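Local coordinates for epidermin biosynthesis protein EpiD (Staphylococcus aureus, PDB 3QJG) that probably catalyses the FMN-dependent oxidative decarboxylation at the C-terminus of the epidermin precursor peptide, at residues Y59-E62 / F63-P66; T108-E111 / K112-I115; M119-R122 / M123-P127. All coordinates share one frame; numbering follows the deposited sequence. Where two conformers were deposited one is given.

Contact 1 (Y59-E62 / F63-P66); sequences YYDE and FEDP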
ATOM      1  N   TYR A  59       8.793  27.338   0.245  1.00 22.49           N
ATOM      2  CA  TYR A  59       7.952  26.711   1.210  1.00 23.14           C
ATOM      3  C   TYR A  59       8.795  25.588   1.799  1.00 23.52           C
ATOM      4  O   TYR A  59       9.222  24.689   1.068  1.00 24.17           O
ATOM      5  CB  TYR A  59       6.654  26.217   0.587  1.00 22.57           C
ATOM      6  CG  TYR A  59       5.829  25.426   1.563  1.00 23.51           C
ATOM      7  CD1 TYR A  59       5.385  25.988   2.737  1.00 21.09           C
ATOM      8  CD2 TYR A  59       5.525  24.092   1.319  1.00 24.75           C
ATOM      9  CE1 TYR A  59       4.648  25.256   3.638  1.00 21.25           C
ATOM     10  CE2 TYR A  59       4.771  23.374   2.195  1.00 21.25           C
ATOM     11  CZ  TYR A  59       4.362  23.955   3.371  1.00 20.07           C
ATOM     12  OH  TYR A  59       3.647  23.198   4.230  1.00 14.86           O
ATOM     13  N   TYR A  60       9.102  25.704   3.093  1.00 22.47           N
ATOM     14  CA  TYR A  60       9.971  24.746   3.765  1.00 21.60           C
ATOM     15  C   TYR A  60       9.062  23.688   4.260  1.00 21.75           C
ATOM     16  O   TYR A  60       8.122  23.970   5.037  1.00 24.18           O
ATOM     17  CB  TYR A  60      10.777  25.356   4.925  1.00 20.71           C
ATOM     18  CG  TYR A  60      11.758  26.428   4.512  1.00 22.40           C
ATOM     19  CD1 TYR A  60      12.768  26.152   3.579  1.00 23.00           C
ATOM     20  CD2 TYR A  60      11.627  27.741   4.965  1.00 23.11           C
ATOM     21  CE1 TYR A  60      13.627  27.138   3.139  1.00 22.15           C
ATOM     22  CE2 TYR A  60      12.506  28.750   4.534  1.00 21.99           C
ATOM     23  CZ  TYR A  60      13.498  28.439   3.626  1.00 24.13           C
ATOM     24  OH  TYR A  60      14.379  29.412   3.212  1.00 24.26           O
ATOM     25  N   ASP A  61       9.348  22.463   3.864  1.00 21.80           N
ATOM     26  CA  ASP A  61       8.482  21.333   4.203  1.00 23.36           C
ATOM     27  C   ASP A  61       9.312  20.200   4.872  1.00 22.67           C
ATOM     28  O   ASP A  61       9.983  19.449   4.191  1.00 21.89           O
ATOM     29  CB  ASP A  61       7.853  20.847   2.907  1.00 23.27           C
ATOM     30  CG  ASP A  61       6.802  19.745   3.108  1.00 27.08           C
ATOM     31  OD1 ASP A  61       6.635  19.204   4.265  1.00 25.47           O
ATOM     32  OD2 ASP A  61       6.158  19.437   2.060  1.00 28.80           O
ATOM     33  N   GLU A  62       9.227  20.101   6.188  1.00 23.52           N
ATOM     34  CA  GLU A  62       9.945  19.110   7.007  1.00 23.85           C
ATOM     35  C   GLU A  62       9.627  17.643   6.628  1.00 24.92           C
ATOM     36  O   GLU A  62      10.473  16.737   6.805  1.00 25.36           O
ATOM     37  CB  GLU A  62       9.592  19.327   8.508  1.00 24.40           C
ATOM     38  CG  GLU A  62      10.640  18.813   9.432  1.00 26.43           C
ATOM     39  CD  GLU A  62      10.205  18.729  10.876  1.00 28.21           C
ATOM     40  OE1 GLU A  62       9.205  19.370  11.297  1.00 25.32           O
ATOM     41  OE2 GLU A  62      10.899  17.992  11.592  1.00 28.62           O
ATOM     42  N   PHE A  63       8.416  17.389   6.126  1.00 24.55           N
ATOM     43  CA  PHE A  63       7.978  16.032   5.686  0.60 25.16           C
ATOM     44  C   PHE A  63       8.686  15.661   4.398  1.00 24.07           C
ATOM     45  O   PHE A  63       9.117  14.550   4.198  1.00 24.65           O
ATOM     46  CB  PHE A  63       6.454  16.003   5.442  0.60 25.88           C
ATOM     47  CG  PHE A  63       5.889  14.626   5.109  0.60 28.52           C
ATOM     48  CD1 PHE A  63       5.725  13.667   6.106  0.60 29.00           C
ATOM     49  CD2 PHE A  63       5.515  14.303   3.793  0.60 30.21           C
ATOM     50  CE1 PHE A  63       5.194  12.408   5.822  0.60 29.08           C
ATOM     51  CE2 PHE A  63       4.983  13.058   3.504  0.60 31.67           C
ATOM     52  CZ  PHE A  63       4.819  12.103   4.535  0.60 31.74           C
ATOM     53  N   GLU A  64       8.795  16.613   3.509  1.00 24.16           N
ATOM     54  CA  GLU A  64       9.444  16.358   2.236  0.50 24.25           C
ATOM     55  C   GLU A  64      10.968  16.361   2.368  1.00 24.19           C
ATOM     56  O   GLU A  64      11.639  15.619   1.689  1.00 25.07           O
ATOM     57  CB  GLU A  64       8.949  17.351   1.209  0.50 24.39           C
ATOM     58  CG  GLU A  64       7.475  17.092   0.868  0.50 27.03           C
ATOM     59  CD  GLU A  64       7.274  15.792   0.104  0.50 26.59           C
ATOM     60  OE1 GLU A  64       7.928  15.643  -0.954  0.50 28.02           O
ATOM     61  OE2 GLU A  64       6.474  14.935   0.553  0.50 22.57           O
ATOM     62  N   ASP A  65      11.515  17.204   3.232  1.00 23.33           N
ATOM     63  CA  ASP A  65      12.957  17.254   3.438  1.00 24.65           C
ATOM     64  C   ASP A  65      13.354  17.293   4.901  1.00 22.62           C
ATOM     65  O   ASP A  65      13.576  18.367   5.448  1.00 21.87           O
ATOM     66  CB  ASP A  65      13.513  18.469   2.786  1.00 26.09           C
ATOM     67  CG  ASP A  65      15.013  18.560   2.931  1.00 30.97           C
ATOM     68  OD1 ASP A  65      15.691  17.573   3.387  1.00 38.69           O
ATOM     69  OD2 ASP A  65      15.503  19.647   2.567  1.00 40.43           O
ATOM     70  N   PRO A  66      13.473  16.123   5.534  1.00 21.68           N
ATOM     71  CA  PRO A  66      13.498  16.132   6.996  1.00 21.15           C
ATOM     72  C   PRO A  66      14.826  16.645   7.555  1.00 19.76           C
ATOM     73  O   PRO A  66      14.925  16.810   8.751  1.00 18.51           O
ATOM     74  CB  PRO A  66      13.313  14.646   7.360  1.00 20.99           C
ATOM     75  CG  PRO A  66      12.755  14.037   6.177  1.00 23.30           C
ATOM     76  CD  PRO A  66      13.463  14.745   5.029  1.00 23.26           C
TER
HETATM   77  O   HOH W   1      12.525  16.434  10.262  1.00 28.07           O
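Asp61 turns its carboxylate back over the start of 63-66 and folds the chain into an Asx turn, just after the short strand 59-60 pairs in parallel with strand 34-39 of the central mixed sheet. With CG anti to the backbone N (chi1 -174°), the group lies against the carbonyl side of its own residue, and OD1 accepts from Phe63 N at 3.2 Å. The donor sits well above the carboxylate plane, so the bond is not a straight in-plane one; a second, weak bond reaches OD1 from Glu64 N at 3.5 Å. The Asp61 carbonyl holds the same turn through the backbone: its O accepts from Asp65 N at 2.9 Å, an alpha-turn bond with the donor almost on the C=O axis, and more weakly from Glu64 N.

Phe63 and Glu64 each adopt two conformers. In one of them Asp61 and Phe63 run side by side in the same direction, the carboxylate and ring planes 24° apart, with CB of Phe63 3.4 Å from OD1 of Asp61. The Glu64 chain, bent at chi2, there crosses Asp61 at a slant and turns its carboxylate 47° from that of Asp61. OD1 of Asp61 also has a salt bridge to Arg44, and the same arginine touches Phe63. Glu62 extends in another direction and accepts from Leu101 N through OE1, while Pro66 touches FMN and packs on Lys45 of a neighbouring subunit, placing the turn at the flavin pocket. A water is hydrogen-bonded to OE2 of Glu62 and to Pro66 O, joining the side chain of one residue to the backbone of the other. Beside this water link, the Glu62 carbonyl O lies 3.1 Å from CA of Pro66 in a CA-H...O contact.

Contact 2 (T108-E111 / K112-I115); sequences TAFE and KLSI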
ATOM      1  N   THR A 108      15.954  29.446  17.840  1.00 20.24           N
ATOM      2  CA  THR A 108      17.276  29.853  17.464  0.60 20.65           C
ATOM      3  C   THR A 108      17.374  31.390  17.214  1.00 22.43           C
ATOM      4  O   THR A 108      18.473  31.933  16.973  1.00 22.72           O
ATOM      5  CB  THR A 108      17.664  29.046  16.210  0.60 21.52           C
ATOM      6  OG1 THR A 108      17.487  27.639  16.482  0.60 17.20           O
ATOM      7  CG2 THR A 108      19.121  29.315  15.769  0.60 18.59           C
ATOM      8  N   ALA A 109      16.239  32.091  17.263  1.00 21.18           N
ATOM      9  CA  ALA A 109      16.213  33.424  16.656  1.00 20.82           C
ATOM     10  C   ALA A 109      15.244  34.397  17.317  1.00 20.80           C
ATOM     11  O   ALA A 109      14.572  35.171  16.639  1.00 19.22           O
ATOM     12  CB  ALA A 109      15.905  33.276  15.224  1.00 20.11           C
ATOM     13  N   PHE A 110      15.155  34.335  18.662  1.00 20.33           N
ATOM     14  CA  PHE A 110      14.262  35.180  19.420  1.00 20.15           C
ATOM     15  C   PHE A 110      14.367  36.683  19.105  1.00 22.43           C
ATOM     16  O   PHE A 110      13.350  37.364  19.003  1.00 21.98           O
ATOM     17  CB  PHE A 110      14.592  35.030  20.899  1.00 19.83           C
ATOM     18  CG  PHE A 110      13.856  33.962  21.596  1.00 16.45           C
ATOM     19  CD1 PHE A 110      13.351  32.898  20.939  1.00 14.11           C
ATOM     20  CD2 PHE A 110      13.700  34.012  23.019  1.00 15.94           C
ATOM     21  CE1 PHE A 110      12.665  31.919  21.563  1.00 15.90           C
ATOM     22  CE2 PHE A 110      13.017  33.018  23.648  1.00 12.07           C
ATOM     23  CZ  PHE A 110      12.497  31.977  22.965  1.00 12.00           C
ATOM     24  N   GLU A 111      15.605  37.152  18.949  1.00 23.96           N
ATOM     25  CA  GLU A 111      15.948  38.525  18.583  1.00 24.35           C
ATOM     26  C   GLU A 111      15.364  38.926  17.227  1.00 24.09           C
ATOM     27  O   GLU A 111      15.301  40.127  16.929  1.00 23.28           O
ATOM     28  CB  GLU A 111      17.483  38.752  18.613  1.00 24.96           C
ATOM     29  CG  GLU A 111      18.246  38.369  17.306  1.00 26.70           C
ATOM     30  CD  GLU A 111      18.508  36.839  17.143  1.00 29.09           C
ATOM     31  OE1 GLU A 111      18.237  36.059  18.098  1.00 21.15           O
ATOM     32  OE2 GLU A 111      19.002  36.430  16.042  1.00 27.58           O
ATOM     33  N   LYS A 112      14.895  37.945  16.432  1.00 22.30           N
ATOM     34  CA  LYS A 112      14.307  38.267  15.142  1.00 22.84           C
ATOM     35  C   LYS A 112      12.818  38.023  15.063  1.00 21.33           C
ATOM     36  O   LYS A 112      12.267  38.106  13.981  1.00 21.66           O
ATOM     37  CB  LYS A 112      14.927  37.398  14.048  1.00 22.53           C
ATOM     38  CG  LYS A 112      16.410  37.362  14.003  1.00 24.54           C
ATOM     39  CD  LYS A 112      16.837  36.427  12.845  1.00 24.13           C
ATOM     40  CE  LYS A 112      18.219  36.718  12.402  1.00 24.51           C
ATOM     41  NZ  LYS A 112      18.575  35.739  11.409  1.00 20.89           N
ATOM     42  N   LEU A 113      12.173  37.716  16.192  1.00 21.52           N
ATOM     43  CA  LEU A 113      10.918  37.028  16.169  1.00 20.82           C
ATOM     44  C   LEU A 113       9.749  37.828  16.677  1.00 21.72           C
ATOM     45  O   LEU A 113       9.812  38.430  17.768  1.00 21.61           O
ATOM     46  CB  LEU A 113      11.054  35.746  16.989  1.00 21.42           C
ATOM     47  CG  LEU A 113       9.822  34.837  17.123  1.00 21.55           C
ATOM     48  CD1 LEU A 113       9.812  34.089  15.784  1.00 18.75           C
ATOM     49  CD2 LEU A 113      10.000  33.965  18.374  1.00 14.99           C
ATOM     50  N   SER A 114       8.675  37.806  15.883  1.00 21.37           N
ATOM     51  CA  SER A 114       7.443  38.555  16.135  1.00 21.59           C
ATOM     52  C   SER A 114       6.322  37.546  16.094  1.00 20.54           C
ATOM     53  O   SER A 114       6.244  36.776  15.156  1.00 18.13           O
ATOM     54  CB  SER A 114       7.160  39.584  15.038  1.00 22.77           C
ATOM     55  OG  SER A 114       8.069  40.648  15.064  1.00 23.80           O
ATOM     56  N   ILE A 115       5.441  37.612  17.096  1.00 21.18           N
ATOM     57  CA  ILE A 115       4.315  36.702  17.240  1.00 20.07           C
ATOM     58  C   ILE A 115       3.014  37.509  17.100  1.00 20.14           C
ATOM     59  O   ILE A 115       2.872  38.569  17.714  1.00 21.14           O
ATOM     60  CB  ILE A 115       4.389  35.974  18.613  1.00 20.14           C
ATOM     61  CG1 ILE A 115       5.651  35.084  18.654  1.00 21.39           C
ATOM     62  CG2 ILE A 115       3.140  35.149  18.825  1.00 17.51           C
ATOM     63  CD1 ILE A 115       5.986  34.432  20.029  1.00 20.06           C
TER
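The Phe110 ring meets Leu113 obliquely, its CD1 4.4 Å from the leucine CD2, in a loose apolar contact. Tyr139, Val141 and Ile93 also pack on the phenylalanine, and Asn126 of a neighbouring subunit touches it. The Glu111 carboxylate runs alongside Lys112, OE2 3.4 Å from CG of the lysine, because chi1 of 86° sets CG between backbone N and carbonyl and the chain then bends.

The backbone here makes a short 3-10 turn that leads from helix 101-107 into strand 113-120. Lys112 N donates to Ala109 O at 2.8 Å and Leu113 N to Phe110 O at 3.1 Å, two successive i to i+3 bonds, each donor standing above its carbonyl plane. Ala109 directs its CB at the lysine chain, 4.1 Å from CD, and packs on Ile80 and Ala74.

From there Lys112 runs extended, and NZ donates to the backbone oxygens of Ala74 and His77 near the end of helix 70-75. The charges of Glu111 and Lys112 do not touch, OE2 lying 4.7 Å from NZ, so the ammonium is held chiefly by carbonyl oxygens, and the carboxylate probably adds only a diffuse electrostatic attraction.

Contact 3 (M119-R122 / M123-P127); sequences MNLR and MWENP. With FMN (flavin mononucleotide), chain M.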
ATOM      1  N   MET A 119      -6.400  33.158  18.598  1.00 22.42           N
ATOM      2  CA  MET A 119      -6.952  32.088  19.385  1.00 22.42           C
ATOM      3  C   MET A 119      -8.184  32.526  20.126  1.00 24.16           C
ATOM      4  O   MET A 119      -8.395  33.716  20.341  1.00 24.23           O
ATOM      5  CB  MET A 119      -5.897  31.616  20.363  1.00 22.17           C
ATOM      6  CG  MET A 119      -5.521  32.683  21.406  1.00 24.32           C
ATOM      7  SD  MET A 119      -4.155  32.193  22.471  1.00 27.63           S
ATOM      8  CE  MET A 119      -2.812  32.444  21.374  1.00 23.38           C
ATOM      9  N   ASN A 120      -9.021  31.570  20.500  1.00 24.16           N
ATOM     10  CA  ASN A 120     -10.181  31.866  21.334  1.00 25.79           C
ATOM     11  C   ASN A 120      -9.758  32.636  22.566  1.00 26.50           C
ATOM     12  O   ASN A 120      -8.716  32.360  23.145  1.00 26.11           O
ATOM     13  CB  ASN A 120     -10.866  30.579  21.779  1.00 25.20           C
ATOM     14  CG  ASN A 120     -12.152  30.836  22.466  1.00 27.20           C
ATOM     15  OD1 ASN A 120     -12.207  30.852  23.694  1.00 30.24           O
ATOM     16  ND2 ASN A 120     -13.205  31.074  21.691  1.00 25.36           N
ATOM     17  N   LEU A 121     -10.551  33.616  22.958  1.00 27.96           N
ATOM     18  CA  LEU A 121     -10.276  34.367  24.190  1.00 29.67           C
ATOM     19  C   LEU A 121      -9.963  33.500  25.432  1.00 30.23           C
ATOM     20  O   LEU A 121      -9.149  33.894  26.262  1.00 30.86           O
ATOM     21  CB  LEU A 121     -11.472  35.240  24.522  1.00 30.90           C
ATOM     22  CG  LEU A 121     -11.292  36.219  25.665  1.00 32.41           C
ATOM     23  CD1 LEU A 121     -10.086  37.073  25.385  1.00 31.24           C
ATOM     24  CD2 LEU A 121     -12.563  37.052  25.757  1.00 33.42           C
ATOM     25  N   ARG A 122     -10.597  32.333  25.566  1.00 30.50           N
ATOM     26  CA  ARG A 122     -10.374  31.466  26.745  0.70 31.12           C
ATOM     27  C   ARG A 122      -8.951  31.010  26.801  1.00 29.87           C
ATOM     28  O   ARG A 122      -8.398  30.813  27.889  1.00 29.82           O
ATOM     29  CB  ARG A 122     -11.239  30.196  26.689  0.70 31.48           C
ATOM     30  CG  ARG A 122     -12.691  30.471  26.766  0.70 35.30           C
ATOM     31  CD  ARG A 122     -13.524  29.310  26.273  0.70 37.76           C
ATOM     32  NE  ARG A 122     -14.887  29.565  26.718  0.70 42.07           N
ATOM     33  CZ  ARG A 122     -15.931  29.857  25.946  0.70 43.37           C
ATOM     34  NH1 ARG A 122     -15.829  29.890  24.622  0.70 43.82           N
ATOM     35  NH2 ARG A 122     -17.106  30.101  26.527  0.70 44.64           N
ATOM     36  N   MET A 123      -8.361  30.825  25.624  1.00 27.63           N
ATOM     37  CA  MET A 123      -7.015  30.347  25.560  1.00 27.43           C
ATOM     38  C   MET A 123      -6.057  31.508  25.781  1.00 27.46           C
ATOM     39  O   MET A 123      -5.021  31.338  26.402  1.00 25.47           O
ATOM     40  CB  MET A 123      -6.772  29.658  24.232  1.00 26.41           C
ATOM     41  CG  MET A 123      -7.790  28.547  23.879  1.00 27.20           C
ATOM     42  SD  MET A 123      -7.678  28.173  22.113  1.00 28.30           S
ATOM     43  CE  MET A 123      -6.462  26.862  22.159  1.00 26.24           C
ATOM     44  N   TRP A 124      -6.422  32.688  25.268  1.00 28.55           N
ATOM     45  CA  TRP A 124      -5.638  33.928  25.449  1.00 28.76           C
ATOM     46  C   TRP A 124      -5.580  34.278  26.920  1.00 29.32           C
ATOM     47  O   TRP A 124      -4.569  34.745  27.428  1.00 29.74           O
ATOM     48  CB  TRP A 124      -6.275  35.102  24.674  1.00 29.06           C
ATOM     49  CG  TRP A 124      -5.472  36.411  24.688  1.00 30.54           C
ATOM     50  CD1 TRP A 124      -5.933  37.668  25.042  1.00 32.26           C
ATOM     51  CD2 TRP A 124      -4.099  36.591  24.303  1.00 30.45           C
ATOM     52  NE1 TRP A 124      -4.925  38.596  24.946  1.00 33.08           N
ATOM     53  CE2 TRP A 124      -3.791  37.978  24.487  1.00 32.46           C
ATOM     54  CE3 TRP A 124      -3.095  35.726  23.859  1.00 29.39           C
ATOM     55  CZ2 TRP A 124      -2.523  38.513  24.226  1.00 33.14           C
ATOM     56  CZ3 TRP A 124      -1.814  36.258  23.581  1.00 31.70           C
ATOM     57  CH2 TRP A 124      -1.543  37.654  23.783  1.00 32.74           C
ATOM     58  N   GLU A 125      -6.681  34.052  27.606  1.00 29.56           N
ATOM     59  CA  GLU A 125      -6.779  34.481  28.976  1.00 30.25           C
ATOM     60  C   GLU A 125      -6.406  33.385  29.926  1.00 29.07           C
ATOM     61  O   GLU A 125      -6.410  33.585  31.115  1.00 31.15           O
ATOM     62  CB  GLU A 125      -8.156  35.068  29.229  1.00 31.59           C
ATOM     63  CG  GLU A 125      -8.367  36.306  28.384  1.00 35.25           C
ATOM     64  CD  GLU A 125      -9.442  37.203  28.930  1.00 41.34           C
ATOM     65  OE1 GLU A 125      -9.142  38.406  29.074  1.00 46.20           O
ATOM     66  OE2 GLU A 125     -10.561  36.709  29.218  1.00 42.82           O
ATOM     67  N   ASN A 126      -6.026  32.218  29.403  1.00 28.41           N
ATOM     68  CA  ASN A 126      -5.476  31.171  30.264  1.00 27.00           C
ATOM     69  C   ASN A 126      -4.218  31.760  30.919  1.00 25.53           C
ATOM     70  O   ASN A 126      -3.406  32.288  30.207  1.00 23.94           O
ATOM     71  CB  ASN A 126      -5.161  29.951  29.422  1.00 25.91           C
ATOM     72  CG  ASN A 126      -4.583  28.835  30.220  1.00 24.98           C
ATOM     73  OD1 ASN A 126      -3.587  29.030  30.895  1.00 26.25           O
ATOM     74  ND2 ASN A 126      -5.170  27.647  30.118  1.00 22.12           N
ATOM     75  N   PRO A 127      -4.121  31.764  32.269  1.00 25.13           N
ATOM     76  CA  PRO A 127      -2.948  32.387  32.921  1.00 24.66           C
ATOM     77  C   PRO A 127      -1.606  31.827  32.512  1.00 23.54           C
ATOM     78  O   PRO A 127      -0.594  32.512  32.684  1.00 22.80           O
ATOM     79  CB  PRO A 127      -3.129  32.124  34.411  1.00 25.63           C
ATOM     80  CG  PRO A 127      -4.399  31.355  34.580  1.00 27.96           C
ATOM     81  CD  PRO A 127      -4.968  31.010  33.204  1.00 26.27           C
TER
HETATM   82  N1  FMN M 501      -5.646  26.915  18.076  1.00 19.25           N
HETATM   83  C2  FMN M 501      -5.247  28.207  18.304  1.00 18.85           C
HETATM   84  O2  FMN M 501      -4.458  28.444  19.211  1.00 21.60           O
HETATM   85  N3  FMN M 501      -5.750  29.226  17.560  1.00 14.63           N
HETATM   86  C4  FMN M 501      -6.655  28.992  16.571  1.00 18.59           C
HETATM   87  O4  FMN M 501      -7.056  29.963  15.974  1.00 19.96           O
HETATM   88  C4A FMN M 501      -7.095  27.696  16.314  1.00 19.44           C
HETATM   89  N5  FMN M 501      -8.002  27.405  15.316  1.00 21.16           N
HETATM   90  C5A FMN M 501      -8.345  26.114  15.068  1.00 18.74           C
HETATM   91  C6  FMN M 501      -9.296  25.832  14.098  1.00 18.34           C
HETATM   92  C7  FMN M 501      -9.649  24.521  13.847  1.00 20.55           C
HETATM   93  C7M FMN M 501     -10.644  24.157  12.784  1.00 17.59           C
HETATM   94  C8  FMN M 501      -9.062  23.495  14.597  1.00 21.85           C
HETATM   95  C8M FMN M 501      -9.444  22.047  14.413  1.00 22.60           C
HETATM   96  C9  FMN M 501      -8.156  23.779  15.598  1.00 19.71           C
HETATM   97  C9A FMN M 501      -7.786  25.093  15.844  1.00 20.65           C
HETATM   98  N10 FMN M 501      -6.886  25.371  16.873  1.00 19.14           N
HETATM   99  C10 FMN M 501      -6.549  26.663  17.086  1.00 20.69           C
HETATM  100  C1' FMN M 501      -6.243  24.324  17.745  1.00 15.69           C
HETATM  101  C2' FMN M 501      -4.804  24.066  17.307  1.00 15.22           C
HETATM  102  O2' FMN M 501      -4.756  23.800  15.892  1.00 13.51           O
HETATM  103  C3' FMN M 501      -4.294  22.973  18.173  1.00 16.21           C
HETATM  104  O3' FMN M 501      -4.215  23.385  19.558  1.00 18.10           O
HETATM  105  C4' FMN M 501      -2.932  22.476  17.687  1.00 16.48           C
HETATM  106  O4' FMN M 501      -2.396  21.531  18.599  1.00 16.60           O
HETATM  107  C5' FMN M 501      -1.904  23.555  17.612  1.00 18.76           C
HETATM  108  O5' FMN M 501      -0.795  22.985  16.941  1.00 18.79           O
HETATM  109  P   FMN M 501       0.374  23.905  16.329  1.00 22.71           P
HETATM  110  O1P FMN M 501       1.584  23.033  16.208  1.00 21.17           O
HETATM  111  O2P FMN M 501       0.610  25.054  17.255  1.00 20.44           O
HETATM  112  O3P FMN M 501       0.202  24.364  14.942  1.00 17.54           O
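Met119 places CG between its backbone N and carbonyl (chi1 65°), and an extended chi2 then brings SD to the Trp124 indole, while the bend at chi3 turns CE, which lies near CE3 of the ring. SD arrives at the edge of the ring, close to its plane, 3.9 Å from CE3 and 5.3 Å from the centroid of the six-membered ring: a Met-aromatic contact in which the two side chains cross at about a right angle. Met123 departs differently, its CG beside the backbone N (chi1 -53°), and a bend at chi3 takes CE to 3.9 Å from O2 of the flavin. Met119 reaches the same isoalloxazine with its backbone, CA lying 3.6 Å from N3, so both methionines line the pyrimidine end of the cofactor.

Between them the chain passes from strand 113-120 into the short helix 121-124, with Asn120 as N-cap. Its OD1 accepts from Arg122 N at 2.9 Å with the donor above the amide plane. Its backbone O takes two bonds, from Met123 N out of the carbonyl plane and from Trp124 N within it, the latter at 3.1 Å. Val71 of a neighbouring subunit packs on this asparagine, and His70 of that subunit on Met123. Farther along, Leu121 and Glu125 slant across each other: CD1 of Leu121 rests 3.5 Å from CG of Glu125, one turn on, where Glu125 N also donates to Leu121 O. Asn126 caps the next helix through OD1 to Val128 N, while its ND2 donates to His107 O of the neighbouring subunit.

Overall arrangement
Contact 1 is a surface turn beyond the short strand 59-60, contact 2 is buried, and contact 3 is intermediate; all three reach the same sheet. Contacts 2 and 3 share strand 113-120, one at its entry and the other at its exit, their centres about 22 Å apart, whereas contacts 1 and 3 lie on opposite sides of the chain's centre, about 31 Å apart. The chemistry follows place: carboxylates and water dominate 59-66, 3-10 backbone bonds, a light apolar contact and a lysine characterise 108-115, and a methionine sulfur beside an indole and a methyl beside the flavin mark 119-127. Contacts 1 and 3 touch FMN; contact 2 stays back, its Phe110 side chain about 12 Å from the cofactor.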